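Local coordinates for protein pseudoazurin (Methylobacterium extorquens, PDB 1PMY) that binds a single copper ion in a cupredoxin fold and, as a blue copper protein, probably carries electrons between redox partners in the periplasm, at residues G39-T44 against C78-M83; E71-F76 against V87-V92. One frame throughout, in Å; residues are numbered along the deposited sequence.

Interaction 1: G39-T44 against C78-M83; sequences GHNVET and CAPHYM. With CU (copper (II) ion), chain B.
The backbone at Asn41 runs close beside that at Cys78, with the Asn41 carbonyl O 3.2 Å from Cys78 CA in a CA-H...O contact, before 78-83 folds away through a type I turn from Ala79 to Tyr82. Three side chains meet on the copper ion: His40 ND1 at 2.1 Å, Cys78 SG at 2.1 Å and His81 ND1 at 2.0 Å from it. Met86 completes this type 1 copper site. The two imidazoles come rim to rim with planes at 62°, neither over the other's face, and their ND1 atoms lie 2.9 Å apart because both point at the metal. With its SG anti to the backbone N (chi1 162°), Cys78 also accepts a nearly straight N-H...S bond from Asn41 N, 3.6 Å from SG, so that the thiolate is gripped by metal and backbone together. The Asn41 side chain adds a second tie: OD1 accepts from Ala79 N at 2.8 Å, in its carbonyl plane, while ND2 is held by Thr58 O. An alanine in place of Asn41 would probably leave Ala79 N and Thr58 O without these mates and let the ligand loop shift against 39-44. Farther out, Pro80 CB lies over one face of the His81 ring, and Glu43 OE1 touches Ala79 CB while its OE2 bonds to Tyr55. Val42 packs on Phe18 of strand 17-25 and Met7 of strand 2-8, and strand 43-44 continues alongside strand 72-77.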
loop_
_atom_site.group_PDB
_atom_site.type_symbol
_atom_site.label_atom_id
_atom_site.label_comp_id
_atom_site.label_asym_id
_atom_site.label_seq_id
_atom_site.Cartn_x
_atom_site.Cartn_y
_atom_site.Cartn_z
ATOM N N GLY A 39 -12.038 -0.937 -11.555
ATOM C CA GLY A 39 -12.697 -1.374 -10.304
ATOM C C GLY A 39 -11.755 -1.412 -9.083
ATOM O O GLY A 39 -12.169 -2.065 -8.124
ATOM N N HIS A 40 -10.620 -0.820 -9.156
ATOM C CA HIS A 40 -9.682 -0.774 -8.003
ATOM C C HIS A 40 -9.489 0.643 -7.518
ATOM O O HIS A 40 -9.654 1.579 -8.324
ATOM C CB HIS A 40 -8.394 -1.504 -8.324
ATOM C CG HIS A 40 -8.526 -2.905 -8.763
ATOM N ND1 HIS A 40 -8.865 -4.042 -8.077
ATOM C CD2 HIS A 40 -8.335 -3.351 -10.071
ATOM C CE1 HIS A 40 -8.863 -5.090 -8.843
ATOM N NE2 HIS A 40 -8.520 -4.697 -10.042
ATOM N N ASN A 41 -9.132 0.780 -6.231
ATOM C CA ASN A 41 -8.741 2.134 -5.719
ATOM C C ASN A 41 -7.562 1.877 -4.745
ATOM O O ASN A 41 -7.164 0.733 -4.510
ATOM C CB ASN A 41 -9.792 3.024 -5.186
ATOM C CG ASN A 41 -10.290 2.648 -3.776
ATOM O OD1 ASN A 41 -9.981 1.486 -3.395
ATOM N ND2 ASN A 41 -10.741 3.704 -3.122
ATOM N N VAL A 42 -7.234 2.972 -4.076
ATOM C CA VAL A 42 -6.204 2.979 -3.035
ATOM C C VAL A 42 -6.746 3.819 -1.841
ATOM O O VAL A 42 -7.313 4.934 -1.989
ATOM C CB VAL A 42 -4.906 3.678 -3.606
ATOM C CG1 VAL A 42 -3.809 3.475 -2.524
ATOM C CG2 VAL A 42 -4.398 2.868 -4.837
ATOM N N GLU A 43 -6.589 3.206 -0.684
ATOM C CA GLU A 43 -7.072 3.928 0.541
ATOM C C GLU A 43 -6.167 3.562 1.678
ATOM O O GLU A 43 -5.713 2.379 1.837
ATOM C CB GLU A 43 -8.535 3.617 0.879
ATOM C CG GLU A 43 -9.081 4.284 2.140
ATOM C CD GLU A 43 -10.551 4.147 2.410
ATOM O OE1 GLU A 43 -11.194 3.560 1.549
ATOM O OE2 GLU A 43 -11.072 4.654 3.407
ATOM N N THR A 44 -5.915 4.571 2.483
ATOM C CA THR A 44 -5.066 4.320 3.702
ATOM C C THR A 44 -5.756 3.208 4.570
ATOM O O THR A 44 -7.016 3.208 4.653
ATOM C CB THR A 44 -5.144 5.657 4.558
ATOM O OG1 THR A 44 -4.527 6.692 3.741
ATOM C CG2 THR A 44 -4.517 5.572 5.968
ATOM N N CYS A 78 -7.099 -1.687 -1.267
ATOM C CA CYS A 78 -8.060 -1.428 -2.337
ATOM C C CYS A 78 -9.407 -1.558 -1.585
ATOM O O CYS A 78 -9.636 -2.671 -1.033
ATOM C CB CYS A 78 -7.904 -2.398 -3.510
ATOM S SG CYS A 78 -9.404 -2.341 -4.491
ATOM N N ALA A 79 -10.160 -0.481 -1.404
ATOM C CA ALA A 79 -11.418 -0.604 -0.638
ATOM C C ALA A 79 -12.333 -1.696 -0.965
ATOM O O ALA A 79 -12.604 -2.564 -0.061
ATOM C CB ALA A 79 -11.997 0.686 -0.163
ATOM N N PRO A 80 -12.810 -1.837 -2.208
ATOM C CA PRO A 80 -13.736 -2.900 -2.588
ATOM C C PRO A 80 -13.077 -4.296 -2.466
ATOM O O PRO A 80 -13.896 -5.220 -2.187
ATOM C CB PRO A 80 -14.007 -2.654 -4.069
ATOM C CG PRO A 80 -13.058 -1.622 -4.519
ATOM C CD PRO A 80 -12.548 -0.811 -3.296
ATOM N N HIS A 81 -11.730 -4.425 -2.554
ATOM C CA HIS A 81 -11.145 -5.772 -2.439
ATOM C C HIS A 81 -10.294 -6.017 -1.217
ATOM O O HIS A 81 -9.353 -6.846 -1.248
ATOM C CB HIS A 81 -10.291 -6.167 -3.734
ATOM C CG HIS A 81 -11.093 -5.914 -4.954
ATOM N ND1 HIS A 81 -10.667 -5.085 -5.992
ATOM C CD2 HIS A 81 -12.307 -6.426 -5.301
ATOM C CE1 HIS A 81 -11.646 -5.120 -6.938
ATOM N NE2 HIS A 81 -12.587 -5.917 -6.574
ATOM N N TYR A 82 -10.504 -5.282 -0.125
ATOM C CA TYR A 82 -9.686 -5.507 1.112
ATOM C C TYR A 82 -9.860 -6.915 1.690
ATOM O O TYR A 82 -8.840 -7.562 1.963
ATOM C CB TYR A 82 -10.022 -4.341 2.064
ATOM C CG TYR A 82 -9.398 -4.560 3.444
ATOM C CD1 TYR A 82 -8.041 -4.620 3.694
ATOM C CD2 TYR A 82 -10.278 -4.903 4.488
ATOM C CE1 TYR A 82 -7.535 -4.859 4.989
ATOM C CE2 TYR A 82 -9.788 -5.226 5.770
ATOM C CZ TYR A 82 -8.446 -5.093 6.040
ATOM O OH TYR A 82 -8.002 -5.520 7.278
ATOM N N MET A 83 -11.085 -7.414 1.720
ATOM C CA MET A 83 -11.434 -8.733 2.245
ATOM C C MET A 83 -10.780 -9.841 1.410
ATOM O O MET A 83 -10.493 -10.950 1.837
ATOM C CB MET A 83 -12.959 -8.936 2.331
ATOM C CG MET A 83 -13.612 -8.286 3.483
ATOM S SD MET A 83 -12.980 -8.833 5.060
ATOM C CE MET A 83 -13.298 -10.591 5.195
HETATM CU CU CU B . -9.177 -3.801 -6.047
#

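Interaction 2: E71-F76 against V87-V92; sequences EGVYGF and VALVVV
Val90 lies at the tight centre of this contact, its CG2 set 3.5 Å from Phe76 CE2 at the edge of the ring and near its plane. Phe76 has CG anti to its carbonyl carbon (chi1 -69°), which swings the ring along the sheet from its own partner, Ala88, to Val90. Tyr74 does the same one pair on: its ring reaches past Val90, with CE1 3.6 Å from Val92 CG2. Beneath these rings, six backbone hydrogen bonds join Gly72 with Val92, Tyr74 with Val90 and Phe76 with Ala88, the straightest being Val90 N to Tyr74 O at 2.9 Å (177°). The face of Val73, Leu89 and Val91 is more loosely paired: Val73 CG1 meets Leu89 CD1 at 3.8 Å, but Val73 CG2 and Val91 CG1 are 4.5 Å apart. Leu89 CD1 comes to 3.3 Å from Tyr74 O, beside Gly75. Glu71, partly exposed at the open end of the hairpin, accepts from Asp94 N and Lys95 N through OE1. Helices 99-103 and 109-120 cover the Val73 and Leu89 face, while strands 43-44 and 17-25 flank this antiparallel hairpin within the sheet.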
loop_
_atom_site.group_PDB
_atom_site.type_symbol
_atom_site.label_atom_id
_atom_site.label_comp_id
_atom_site.label_asym_id
_atom_site.label_seq_id
_atom_site.Cartn_x
_atom_site.Cartn_y
_atom_site.Cartn_z
ATOM N N GLU A 71 8.553 10.309 6.385
ATOM C CA GLU A 71 9.183 8.950 6.332
ATOM C C GLU A 71 8.432 7.958 7.235
ATOM O O GLU A 71 7.758 8.370 8.215
ATOM C CB GLU A 71 10.616 9.065 6.853
ATOM C CG GLU A 71 11.502 9.957 5.925
ATOM C CD GLU A 71 12.951 9.751 6.324
ATOM O OE1 GLU A 71 13.368 8.853 7.027
ATOM O OE2 GLU A 71 13.697 10.567 5.847
ATOM N N GLY A 72 8.550 6.688 6.922
ATOM C CA GLY A 72 7.858 5.657 7.726
ATOM C C GLY A 72 7.179 4.634 6.816
ATOM O O GLY A 72 7.439 4.564 5.619
ATOM N N VAL A 73 6.374 3.801 7.449
ATOM C CA VAL A 73 5.685 2.662 6.915
ATOM C C VAL A 73 4.188 2.956 6.708
ATOM O O VAL A 73 3.537 3.527 7.618
ATOM C CB VAL A 73 5.807 1.479 7.970
ATOM C CG1 VAL A 73 5.224 0.190 7.423
ATOM C CG2 VAL A 73 7.344 1.242 8.179
ATOM N N TYR A 74 3.738 2.703 5.486
ATOM C CA TYR A 74 2.330 3.005 5.103
ATOM C C TYR A 74 1.664 1.697 4.626
ATOM O O TYR A 74 2.335 0.970 3.843
ATOM C CB TYR A 74 2.392 3.915 3.883
ATOM C CG TYR A 74 2.882 5.315 4.150
ATOM C CD1 TYR A 74 4.266 5.563 4.315
ATOM C CD2 TYR A 74 1.975 6.360 4.261
ATOM C CE1 TYR A 74 4.658 6.917 4.510
ATOM C CE2 TYR A 74 2.389 7.677 4.492
ATOM C CZ TYR A 74 3.768 7.938 4.614
ATOM O OH TYR A 74 4.178 9.245 4.760
ATOM N N GLY A 75 0.422 1.454 5.019
ATOM C CA GLY A 75 -0.276 0.267 4.452
ATOM C C GLY A 75 -1.502 0.881 3.682
ATOM O O GLY A 75 -2.045 1.886 4.232
ATOM N N PHE A 76 -1.676 0.286 2.514
ATOM C CA PHE A 76 -2.816 0.773 1.699
ATOM C C PHE A 76 -3.629 -0.476 1.306
ATOM O O PHE A 76 -3.035 -1.512 1.098
ATOM C CB PHE A 76 -2.317 1.439 0.398
ATOM C CG PHE A 76 -1.590 2.746 0.592
ATOM C CD1 PHE A 76 -2.356 3.833 0.959
ATOM C CD2 PHE A 76 -0.184 2.809 0.561
ATOM C CE1 PHE A 76 -1.718 5.059 1.212
ATOM C CE2 PHE A 76 0.460 4.042 0.741
ATOM C CZ PHE A 76 -0.337 5.119 1.082
ATOM N N VAL A 87 -3.799 -5.348 -0.866
ATOM C CA VAL A 87 -3.028 -4.459 -0.007
ATOM C C VAL A 87 -1.621 -4.225 -0.534
ATOM O O VAL A 87 -1.106 -5.102 -1.255
ATOM C CB VAL A 87 -3.025 -5.007 1.477
ATOM C CG1 VAL A 87 -4.424 -4.922 2.067
ATOM C CG2 VAL A 87 -2.496 -6.451 1.503
ATOM N N ALA A 88 -1.008 -3.171 -0.149
ATOM C CA ALA A 88 0.361 -2.842 -0.495
ATOM C C ALA A 88 0.998 -2.146 0.760
ATOM O O ALA A 88 0.315 -1.484 1.555
ATOM C CB ALA A 88 0.365 -1.819 -1.634
ATOM N N LEU A 89 2.314 -2.246 0.706
ATOM C CA LEU A 89 3.131 -1.615 1.788
ATOM C C LEU A 89 4.164 -0.681 1.137
ATOM O O LEU A 89 4.854 -1.132 0.168
ATOM C CB LEU A 89 3.689 -2.779 2.589
ATOM C CG LEU A 89 4.452 -2.468 3.830
ATOM C CD1 LEU A 89 3.440 -2.009 4.898
ATOM C CD2 LEU A 89 5.068 -3.814 4.325
ATOM N N VAL A 90 4.204 0.507 1.645
ATOM C CA VAL A 90 5.083 1.601 1.205
ATOM C C VAL A 90 6.051 1.979 2.312
ATOM O O VAL A 90 5.575 2.341 3.401
ATOM C CB VAL A 90 4.309 2.836 0.649
ATOM C CG1 VAL A 90 5.226 3.933 0.183
ATOM C CG2 VAL A 90 3.342 2.333 -0.431
ATOM N N VAL A 91 7.342 1.949 1.998
ATOM C CA VAL A 91 8.375 2.343 2.995
ATOM C C VAL A 91 9.067 3.561 2.409
ATOM O O VAL A 91 9.511 3.608 1.287
ATOM C CB VAL A 91 9.273 1.261 3.508
ATOM C CG1 VAL A 91 8.342 0.043 3.981
ATOM C CG2 VAL A 91 10.091 0.529 2.459
ATOM N N VAL A 92 9.046 4.621 3.235
ATOM C CA VAL A 92 9.582 5.910 2.830
ATOM C C VAL A 92 10.807 6.227 3.688
ATOM O O VAL A 92 10.592 6.421 4.913
ATOM C CB VAL A 92 8.508 7.028 2.932
ATOM C CG1 VAL A 92 9.057 8.408 2.488
ATOM C CG2 VAL A 92 7.294 6.689 2.090
#

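Interactions 1 and 2 have centres about 15 Å apart and alternate along the chain: 39-44 comes first, then 71-76, 78-83 and 87-92. Strand 72-77 runs directly into the copper-binding segment 78-83, and strand 87-92 begins just after the ligand Met86, so the hairpin of interaction 2 carries three of the four ligands in the loop that joins its strands. The fourth, His40, precedes strand 43-44, which neighbours strand 72-77 in the same sheet. The contacts touch where Val42 CG1 packs 3.8 Å from Phe76 CD1 and where Tyr82 meets Val87. This is the cupredoxin plan, in which a beta framework holds the metal-binding loops at one end.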